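Local coordinates for superoxide dismutase (Acidilobus saccharovorans, PDB 4FFK), which catalyses the dismutation of superoxide to oxygen and hydrogen peroxide at an iron centre, at residues Asp45-Gly50 / Phe180-Tyr185; His92-Leu97 / Glu209-Lys214; Lys129-Ala134 / Gly142-Ala147. All coordinates share one frame; numbering follows the deposited sequence.

Contact 1. Residues Asp45-Gly50 / Phe180-Tyr185; sequences DKHHLG and FEHAYY. With FE (Fe (III) ion), chain B.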
loop_
_atom_site.group_PDB
_atom_site.type_symbol
_atom_site.label_atom_id
_atom_site.label_comp_id
_atom_site.label_asym_id
_atom_site.label_seq_id
_atom_site.Cartn_x
_atom_site.Cartn_y
_atom_site.Cartn_z
ATOM N N ASP A 45 23.256 11.510 5.369
ATOM C CA ASP A 45 23.593 12.645 4.539
ATOM C C ASP A 45 23.079 12.398 3.156
ATOM O O ASP A 45 23.056 13.318 2.344
ATOM C CB ASP A 45 25.119 12.798 4.350
ATOM C CG ASP A 45 25.867 13.080 5.608
ATOM O OD1 ASP A 45 27.138 12.853 5.610
ATOM O OD2 ASP A 45 25.257 13.538 6.559
ATOM N N LYS A 46 22.685 11.151 2.852
ATOM C CA LYS A 46 22.137 10.902 1.528
ATOM C C LYS A 46 20.684 10.473 1.588
ATOM O O LYS A 46 19.834 11.165 1.062
ATOM C CB LYS A 46 22.972 9.910 0.762
ATOM C CG LYS A 46 24.397 10.449 0.603
ATOM C CD LYS A 46 25.108 9.535 -0.277
ATOM C CE LYS A 46 25.933 10.375 -1.220
ATOM N NZ LYS A 46 27.316 10.268 -0.800
ATOM N N HIS A 47 20.396 9.389 2.293
ATOM C CA HIS A 47 18.978 8.935 2.301
ATOM C C HIS A 47 18.123 9.915 3.028
ATOM O O HIS A 47 17.144 10.366 2.479
ATOM C CB HIS A 47 18.843 7.553 2.982
ATOM C CG HIS A 47 19.453 6.478 2.198
ATOM N ND1 HIS A 47 18.885 6.010 1.028
ATOM C CD2 HIS A 47 20.611 5.805 2.363
ATOM C CE1 HIS A 47 19.670 5.074 0.514
ATOM N NE2 HIS A 47 20.718 4.933 1.306
ATOM N N HIS A 48 18.479 10.317 4.267
ATOM C CA HIS A 48 17.627 11.207 5.020
ATOM C C HIS A 48 17.499 12.536 4.248
ATOM O O HIS A 48 16.406 13.051 4.083
ATOM C CB HIS A 48 18.149 11.427 6.442
ATOM C CG HIS A 48 17.276 12.282 7.295
ATOM N ND1 HIS A 48 17.492 12.410 8.641
ATOM C CD2 HIS A 48 16.148 12.987 7.029
ATOM C CE1 HIS A 48 16.578 13.206 9.163
ATOM N NE2 HIS A 48 15.723 13.528 8.207
ATOM N N LEU A 49 18.633 13.055 3.812
ATOM C CA LEU A 49 18.637 14.256 2.973
ATOM C C LEU A 49 17.622 14.130 1.793
ATOM O O LEU A 49 16.854 15.044 1.570
ATOM C CB LEU A 49 20.028 14.541 2.417
ATOM C CG LEU A 49 20.025 15.767 1.504
ATOM C CD1 LEU A 49 19.560 16.917 2.291
ATOM C CD2 LEU A 49 21.478 15.970 1.010
ATOM N N GLY A 50 17.666 13.027 1.055
ATOM C CA GLY A 50 16.746 12.739 -0.064
ATOM C C GLY A 50 15.297 12.881 0.360
ATOM O O GLY A 50 14.505 13.461 -0.388
ATOM N N PHE A 180 14.530 -0.269 6.539
ATOM C CA PHE A 180 14.945 -0.231 5.191
ATOM C C PHE A 180 16.341 -0.820 5.091
ATOM O O PHE A 180 17.165 -0.626 5.968
ATOM C CB PHE A 180 15.101 1.189 4.733
ATOM C CG PHE A 180 13.849 1.825 4.290
ATOM C CD1 PHE A 180 13.769 2.249 2.952
ATOM C CD2 PHE A 180 12.786 2.053 5.186
ATOM C CE1 PHE A 180 12.589 2.954 2.477
ATOM C CE2 PHE A 180 11.608 2.700 4.713
ATOM C CZ PHE A 180 11.561 3.140 3.355
ATOM N N GLU A 181 16.597 -1.493 3.993
ATOM C CA GLU A 181 17.878 -2.174 3.883
ATOM C C GLU A 181 19.043 -1.232 4.038
ATOM O O GLU A 181 20.112 -1.599 4.513
ATOM C CB GLU A 181 17.933 -2.844 2.557
ATOM C CG GLU A 181 17.030 -4.098 2.598
ATOM C CD GLU A 181 16.755 -4.672 1.262
ATOM O OE1 GLU A 181 16.863 -3.977 0.229
ATOM O OE2 GLU A 181 16.428 -5.872 1.200
ATOM N N HIS A 182 18.874 0.014 3.597
ATOM C CA HIS A 182 20.021 0.914 3.704
ATOM C C HIS A 182 20.451 1.224 5.146
ATOM O O HIS A 182 21.594 1.623 5.341
ATOM C CB HIS A 182 19.793 2.222 2.965
ATOM C CG HIS A 182 18.716 3.025 3.547
ATOM N ND1 HIS A 182 17.556 3.287 2.854
ATOM C CD2 HIS A 182 18.567 3.580 4.776
ATOM C CE1 HIS A 182 16.754 4.003 3.606
ATOM N NE2 HIS A 182 17.353 4.224 4.777
ATOM N N ALA A 183 19.581 0.957 6.115
ATOM C CA ALA A 183 19.898 1.216 7.505
ATOM C C ALA A 183 20.973 0.222 7.932
ATOM O O ALA A 183 21.711 0.501 8.871
ATOM C CB ALA A 183 18.655 1.107 8.395
ATOM N N TYR A 184 21.061 -0.911 7.246
ATOM C CA TYR A 184 21.915 -2.011 7.782
ATOM C C TYR A 184 22.733 -2.704 6.777
ATOM O O TYR A 184 23.621 -3.489 7.123
ATOM C CB TYR A 184 21.076 -3.008 8.561
ATOM C CG TYR A 184 19.935 -3.625 7.819
ATOM C CD1 TYR A 184 20.138 -4.671 6.982
ATOM C CD2 TYR A 184 18.619 -3.168 7.998
ATOM C CE1 TYR A 184 19.088 -5.311 6.307
ATOM C CE2 TYR A 184 17.576 -3.768 7.277
ATOM C CZ TYR A 184 17.810 -4.842 6.484
ATOM O OH TYR A 184 16.843 -5.500 5.820
ATOM N N TYR A 185 22.461 -2.482 5.494
ATOM C CA TYR A 185 23.058 -3.336 4.505
ATOM C C TYR A 185 24.571 -3.227 4.464
ATOM O O TYR A 185 25.235 -4.206 4.100
ATOM C CB TYR A 185 22.522 -3.071 3.072
ATOM C CG TYR A 185 22.297 -4.332 2.350
ATOM C CD1 TYR A 185 21.191 -5.118 2.649
ATOM C CD2 TYR A 185 23.195 -4.809 1.407
ATOM C CE1 TYR A 185 20.987 -6.326 2.014
ATOM C CE2 TYR A 185 22.987 -6.030 0.772
ATOM C CZ TYR A 185 21.909 -6.780 1.082
ATOM O OH TYR A 185 21.708 -7.961 0.439
HETATM FE FE FE B . 16.466 4.965 6.542
HETATM O O HOH W 1 14.586 4.464 5.892
#
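The imidazoles of His47 and His182 lie face to face, their centroids 3.8 Å apart and their planes only 13° from parallel. The two side chains run past each other in opposite directions, and CG of each ring sits over the centre of the other. NE2 of His47 therefore ends up above the root of its partner, 3.3 Å from His182 CB, while His47 CB rests over the face of the His182 ring. His182 has its CG between the backbone N and the carbonyl carbon (chi1 65°), which turns NE2 to the iron at 2.1 Å. His43, His92, Asp178 and a water 2.0 Å from the metal complete the five-coordinate site usual in iron and manganese superoxide dismutases. Helix 37-66 of the alpha-hairpin domain thus meets the loop after strand 172-178 at the subunit interface. There His182 ND1 hydrogen-bonds Glu181 OE2 and His47 NE2 hydrogen-bonds Tyr185 OH, both of the second subunit and both reciprocated; these bonds probably help set the rotation of both rings, that of His182 together with its metal bond. Replacing His47 by an alanine is likely to strip one face of the His182 ring of its stacking partner and to leave Tyr185 OH of the second subunit without this bond. On the opposite face of the His182 ring, Phe180 CB lies 3.5 Å above the plane, offset toward the rim.

Contact 2. Residues His92-Leu97 / Glu209-Lys214; sequences HTLYWL and EARYQK. With FE (Fe (III) ion), chain B.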
loop_
_atom_site.group_PDB
_atom_site.type_symbol
_atom_site.label_atom_id
_atom_site.label_comp_id
_atom_site.label_asym_id
_atom_site.label_seq_id
_atom_site.Cartn_x
_atom_site.Cartn_y
_atom_site.Cartn_z
ATOM N N HIS A 92 13.348 9.484 10.243
ATOM C CA HIS A 92 14.816 9.427 10.372
ATOM C C HIS A 92 15.233 10.309 11.492
ATOM O O HIS A 92 16.117 9.928 12.275
ATOM C CB HIS A 92 15.528 9.809 9.102
ATOM C CG HIS A 92 15.524 8.703 8.122
ATOM N ND1 HIS A 92 14.458 8.476 7.272
ATOM C CD2 HIS A 92 16.412 7.711 7.900
ATOM C CE1 HIS A 92 14.699 7.379 6.572
ATOM N NE2 HIS A 92 15.887 6.900 6.923
ATOM N N THR A 93 14.635 11.488 11.547
ATOM C CA THR A 93 14.926 12.401 12.636
ATOM C C THR A 93 14.770 11.737 14.009
ATOM O O THR A 93 15.651 11.858 14.860
ATOM C CB THR A 93 14.070 13.613 12.547
ATOM O OG1 THR A 93 14.344 14.244 11.296
ATOM C CG2 THR A 93 14.403 14.543 13.709
ATOM N N LEU A 94 13.661 11.039 14.201
ATOM C CA LEU A 94 13.422 10.231 15.407
ATOM C C LEU A 94 14.487 9.174 15.563
ATOM O O LEU A 94 15.143 9.044 16.638
ATOM C CB LEU A 94 12.054 9.562 15.307
ATOM C CG LEU A 94 11.606 8.703 16.476
ATOM C CD1 LEU A 94 11.650 9.536 17.757
ATOM C CD2 LEU A 94 10.178 8.219 16.204
ATOM N N TYR A 95 14.662 8.389 14.521
ATOM C CA TYR A 95 15.652 7.333 14.534
ATOM C C TYR A 95 17.020 7.803 15.070
ATOM O O TYR A 95 17.562 7.157 15.946
ATOM C CB TYR A 95 15.822 6.861 13.122
ATOM C CG TYR A 95 16.794 5.765 12.894
ATOM C CD1 TYR A 95 17.846 5.944 12.010
ATOM C CD2 TYR A 95 16.576 4.483 13.446
ATOM C CE1 TYR A 95 18.701 4.943 11.734
ATOM C CE2 TYR A 95 17.414 3.456 13.129
ATOM C CZ TYR A 95 18.501 3.711 12.316
ATOM O OH TYR A 95 19.342 2.715 12.011
ATOM N N TRP A 96 17.562 8.887 14.527
ATOM C CA TRP A 96 18.891 9.351 15.026
ATOM C C TRP A 96 18.853 9.725 16.472
ATOM O O TRP A 96 19.830 9.455 17.197
ATOM C CB TRP A 96 19.385 10.554 14.255
ATOM C CG TRP A 96 19.270 10.436 12.792
ATOM C CD1 TRP A 96 18.637 11.309 11.959
ATOM C CD2 TRP A 96 19.842 9.434 11.973
ATOM N NE1 TRP A 96 18.809 10.931 10.673
ATOM C CE2 TRP A 96 19.509 9.765 10.631
ATOM C CE3 TRP A 96 20.569 8.268 12.220
ATOM C CZ2 TRP A 96 19.890 8.972 9.555
ATOM C CZ3 TRP A 96 20.967 7.489 11.138
ATOM C CH2 TRP A 96 20.609 7.853 9.825
ATOM N N LEU A 97 17.777 10.392 16.876
ATOM C CA LEU A 97 17.612 10.910 18.249
ATOM C C LEU A 97 17.494 9.767 19.240
ATOM O O LEU A 97 17.914 9.863 20.428
ATOM C CB LEU A 97 16.406 11.837 18.341
ATOM C CG LEU A 97 16.572 13.191 17.629
ATOM C CD1 LEU A 97 15.198 13.879 17.594
ATOM C CD2 LEU A 97 17.660 14.111 18.361
ATOM N N GLU A 209 12.373 8.352 26.881
ATOM C CA GLU A 209 11.744 8.914 28.069
ATOM C C GLU A 209 11.271 10.342 27.888
ATOM O O GLU A 209 10.119 10.652 28.196
ATOM C CB GLU A 209 12.744 8.842 29.253
ATOM C CG GLU A 209 12.187 9.467 30.553
ATOM C CD GLU A 209 10.900 8.823 31.083
ATOM O OE1 GLU A 209 10.480 7.720 30.658
ATOM O OE2 GLU A 209 10.291 9.447 31.976
ATOM N N ALA A 210 12.139 11.217 27.402
ATOM C CA ALA A 210 11.807 12.641 27.281
ATOM C C ALA A 210 10.649 12.794 26.298
ATOM O O ALA A 210 9.739 13.603 26.498
ATOM C CB ALA A 210 12.996 13.458 26.804
ATOM N N ARG A 211 10.693 12.001 25.227
ATOM C CA ARG A 211 9.613 12.071 24.237
ATOM C C ARG A 211 8.322 11.559 24.848
ATOM O O ARG A 211 7.268 12.123 24.652
ATOM C CB ARG A 211 9.968 11.263 22.994
ATOM C CG ARG A 211 8.979 11.497 21.825
ATOM C CD ARG A 211 9.606 11.200 20.431
ATOM N NE ARG A 211 10.821 11.985 20.157
ATOM C CZ ARG A 211 12.063 11.541 20.420
ATOM N NH1 ARG A 211 12.246 10.331 20.958
ATOM N NH2 ARG A 211 13.102 12.298 20.157
ATOM N N TYR A 212 8.419 10.493 25.611
ATOM C CA TYR A 212 7.279 9.913 26.231
ATOM C C TYR A 212 6.675 10.881 27.247
ATOM O O TYR A 212 5.460 10.987 27.335
ATOM C CB TYR A 212 7.682 8.615 26.875
ATOM C CG TYR A 212 6.644 7.963 27.706
ATOM C CD1 TYR A 212 6.900 7.647 29.028
ATOM C CD2 TYR A 212 5.401 7.635 27.184
ATOM C CE1 TYR A 212 5.942 7.021 29.800
ATOM C CE2 TYR A 212 4.461 7.021 27.922
ATOM C CZ TYR A 212 4.732 6.719 29.245
ATOM O OH TYR A 212 3.780 6.104 29.967
ATOM N N GLN A 213 7.536 11.601 27.982
ATOM C CA GLN A 213 7.029 12.631 28.904
ATOM C C GLN A 213 6.226 13.681 28.151
ATOM O O GLN A 213 5.108 13.983 28.573
ATOM C CB GLN A 213 8.148 13.276 29.744
ATOM C CG GLN A 213 8.744 12.315 30.765
ATOM C CD GLN A 213 7.760 11.901 31.847
ATOM O OE1 GLN A 213 6.767 12.573 32.096
ATOM N NE2 GLN A 213 8.031 10.775 32.491
ATOM N N LYS A 214 6.803 14.214 27.069
ATOM C CA LYS A 214 6.111 15.139 26.153
ATOM C C LYS A 214 4.800 14.558 25.647
ATOM O O LYS A 214 3.782 15.254 25.630
ATOM C CB LYS A 214 6.968 15.503 24.947
ATOM C CG LYS A 214 7.855 16.706 25.086
ATOM C CD LYS A 214 9.298 16.280 25.220
ATOM C CE LYS A 214 10.110 16.577 23.980
ATOM N NZ LYS A 214 10.473 18.006 23.958
HETATM FE FE FE B . 16.466 4.965 6.542
HETATM O O HOH W 1 14.586 4.464 5.892
#
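Leu94 and Arg211 mark the nearest approach of two helical backbones, their CA atoms still 9.8 Å apart, so 92-97 and 209-214 meet through side chains alone. The long chain of Arg211 bridges the gap: it leaves the helix with CG anti to the backbone N (chi1 -170°) and bends at chi3 (-57°), bringing the guanidinium against the leucines. Leu94 CD1 lies over one face of that flat group, 3.2 Å above its plane and offset toward the rim, with 3.4 Å to Arg211 NH1. The same methyl also touches Arg211 CD, NE and CZ, so one leucine methyl spans the arginine from CD to NH1, leaving NH2 to Leu97. Leu97 approaches at about a right angle, CD1 standing 3.7 Å from Arg211 NH2 and CB almost as near. No hydrogen bond joins the segments; the charge is answered by Asp207, one turn earlier on the arginine's own helix, through a salt bridge to NH1, and NE hydrogen-bonds the carbonyl oxygen of Leu221 of the third subunit. With the head group held from these sides, the leucines meet a guanidinium whose orientation is probably well defined.

Here the end of helix 75-97, the second arm of the alpha-hairpin, packs on helix 205-216 of the C-terminal domain, joining the two domains of the Fe/Mn superoxide dismutase fold. The hairpin helix also carries His92, whose NE2 binds iron at 2.1 Å, on a side turned from Arg211. Its ND1 hydrogen-bonds the carbonyl oxygen of Gly88, which would help set the rotation of the imidazole. Ile222 of the third subunit packs on both Leu97 and Arg211.

Contact 3. Residues Lys129-Ala134 / Gly142-Ala147; sequences KLFGDA and GWAILA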
loop_
_atom_site.group_PDB
_atom_site.type_symbol
_atom_site.label_atom_id
_atom_site.label_comp_id
_atom_site.label_asym_id
_atom_site.label_seq_id
_atom_site.Cartn_x
_atom_site.Cartn_y
_atom_site.Cartn_z
ATOM N N LYS A 129 11.405 -8.580 22.727
ATOM C CA LYS A 129 11.108 -9.645 21.813
ATOM C C LYS A 129 10.043 -9.293 20.804
ATOM O O LYS A 129 10.162 -9.613 19.636
ATOM C CB LYS A 129 10.632 -10.837 22.590
ATOM C CG LYS A 129 10.013 -11.960 21.785
ATOM C CD LYS A 129 11.028 -12.663 20.989
ATOM C CE LYS A 129 10.354 -13.796 20.223
ATOM N NZ LYS A 129 11.016 -13.929 18.877
ATOM N N LEU A 130 8.973 -8.672 21.259
ATOM C CA LEU A 130 7.886 -8.418 20.325
ATOM C C LEU A 130 8.328 -7.271 19.422
ATOM O O LEU A 130 8.086 -7.314 18.242
ATOM C CB LEU A 130 6.638 -8.003 21.065
ATOM C CG LEU A 130 5.350 -7.677 20.300
ATOM C CD1 LEU A 130 4.888 -8.854 19.443
ATOM C CD2 LEU A 130 4.253 -7.236 21.315
ATOM N N PHE A 131 8.948 -6.263 19.998
ATOM C CA PHE A 131 9.395 -5.131 19.188
ATOM C C PHE A 131 10.429 -5.554 18.142
ATOM O O PHE A 131 10.336 -5.178 16.953
ATOM C CB PHE A 131 9.968 -4.059 20.047
ATOM C CG PHE A 131 10.195 -2.768 19.299
ATOM C CD1 PHE A 131 11.426 -2.448 18.794
ATOM C CD2 PHE A 131 9.114 -1.918 19.023
ATOM C CE1 PHE A 131 11.608 -1.212 18.088
ATOM C CE2 PHE A 131 9.324 -0.713 18.301
ATOM C CZ PHE A 131 10.563 -0.385 17.880
ATOM N N GLY A 132 11.421 -6.337 18.575
ATOM C CA GLY A 132 12.368 -6.942 17.648
ATOM C C GLY A 132 11.714 -7.723 16.555
ATOM O O GLY A 132 12.093 -7.629 15.367
ATOM N N ASP A 133 10.714 -8.531 16.899
ATOM C CA ASP A 133 10.042 -9.279 15.887
ATOM C C ASP A 133 9.248 -8.367 14.949
ATOM O O ASP A 133 9.189 -8.639 13.743
ATOM C CB ASP A 133 9.094 -10.292 16.474
ATOM C CG ASP A 133 9.810 -11.498 17.083
ATOM O OD1 ASP A 133 11.051 -11.612 16.933
ATOM O OD2 ASP A 133 9.087 -12.345 17.666
ATOM N N ALA A 134 8.703 -7.278 15.479
ATOM C CA ALA A 134 7.905 -6.339 14.652
ATOM C C ALA A 134 8.871 -5.728 13.631
ATOM O O ALA A 134 8.523 -5.612 12.445
ATOM C CB ALA A 134 7.262 -5.215 15.526
ATOM N N GLY A 142 10.675 -0.534 5.936
ATOM C CA GLY A 142 9.830 0.300 6.789
ATOM C C GLY A 142 10.495 0.436 8.130
ATOM O O GLY A 142 11.699 0.548 8.216
ATOM N N TRP A 143 9.665 0.371 9.160
ATOM C CA TRP A 143 10.074 0.788 10.515
ATOM C C TRP A 143 9.284 -0.052 11.482
ATOM O O TRP A 143 8.156 -0.502 11.205
ATOM C CB TRP A 143 9.591 2.199 10.801
ATOM C CG TRP A 143 10.188 3.161 9.837
ATOM C CD1 TRP A 143 9.768 3.390 8.573
ATOM C CD2 TRP A 143 11.348 3.935 10.054
ATOM N NE1 TRP A 143 10.586 4.312 7.963
ATOM C CE2 TRP A 143 11.556 4.691 8.871
ATOM C CE3 TRP A 143 12.212 4.135 11.180
ATOM C CZ2 TRP A 143 12.604 5.583 8.737
ATOM C CZ3 TRP A 143 13.262 5.050 11.021
ATOM C CH2 TRP A 143 13.449 5.746 9.829
ATOM N N ALA A 144 9.865 -0.220 12.664
ATOM C CA ALA A 144 9.031 -0.584 13.819
ATOM C C ALA A 144 9.089 0.608 14.737
ATOM O O ALA A 144 10.130 1.291 14.849
ATOM C CB ALA A 144 9.538 -1.856 14.503
ATOM N N ILE A 145 7.960 0.897 15.385
ATOM C CA ILE A 145 7.831 2.057 16.182
ATOM C C ILE A 145 7.158 1.706 17.510
ATOM O O ILE A 145 6.209 0.973 17.509
ATOM C CB ILE A 145 6.972 3.118 15.494
ATOM C CG1 ILE A 145 7.718 3.758 14.323
ATOM C CG2 ILE A 145 6.628 4.190 16.512
ATOM C CD1 ILE A 145 6.800 4.669 13.500
ATOM N N LEU A 146 7.713 2.204 18.610
ATOM C CA LEU A 146 7.045 2.115 19.901
ATOM C C LEU A 146 6.348 3.447 20.013
ATOM O O LEU A 146 6.996 4.463 19.901
ATOM C CB LEU A 146 8.081 1.987 21.054
ATOM C CG LEU A 146 7.318 1.937 22.412
ATOM C CD1 LEU A 146 6.255 0.854 22.566
ATOM C CD2 LEU A 146 8.350 1.782 23.470
ATOM N N ALA A 147 5.024 3.438 20.088
ATOM C CA ALA A 147 4.272 4.662 20.104
ATOM C C ALA A 147 3.419 4.765 21.354
ATOM O O ALA A 147 3.049 3.762 21.982
ATOM C CB ALA A 147 3.375 4.739 18.883
#
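Helix 129-134 runs nearly antiparallel to strand 142-147, at 154° between their directions, with axes approaching to 8.2 Å and the CA atoms of Ala134 and Ala144 5.9 Å apart. With chi1 at -169° the Phe131 ring is carried out from the helix until its CE2-CZ end meets the strand. Ala144 CB sits over one face of the ring, 4.2 Å from its centroid and offset toward the rim, a CH-pi contact. The ring edge meets the backbone itself: Phe131 CE2 is 3.3 Å from Leu146 N, and Ile145 C lies in the ring plane at the same edge. Leu146 CB touches that CE2 carbon too. Phe131 CZ comes 3.5 Å from Ala144 O and 3.8 Å from Ala144 CB. Helix 124-136 here covers one side of the three-stranded antiparallel sheet of the C-terminal alpha/beta domain, in which 142-148 is the central strand. Ala144, its CB directed at the helix, also meets Ala134, CB to CB at 4.2 Å, consistent with two small side chains at the nearest CA pair. Val177 of strand 172-178 touches both Phe131 and Ala144, and Ile157 of strand 155-161 meets Ala134, extending the apolar layer to both outer strands.

Overall arrangement
Contacts 1 and 2 both bring the alpha-hairpin domain against the C-terminal domain, through helix 37-66 and helix 75-97, which follow each other in the chain. Their centres are about 19 Å apart, and along the chain their segments alternate. Contact 3 lies wholly within the C-terminal domain, nested in the loops closed by the other two, with its centre about 18 Å from that of contact 1 and about 15 Å from that of contact 2. His182 of contact 1 and His92 of contact 2 share the iron, so the metal links both domains. Trp143 of contact 3 packs on His92 and Phe180, tying the sheet to the metal surroundings. Contact 1 faces the second subunit, contacts 2 and 3 the third.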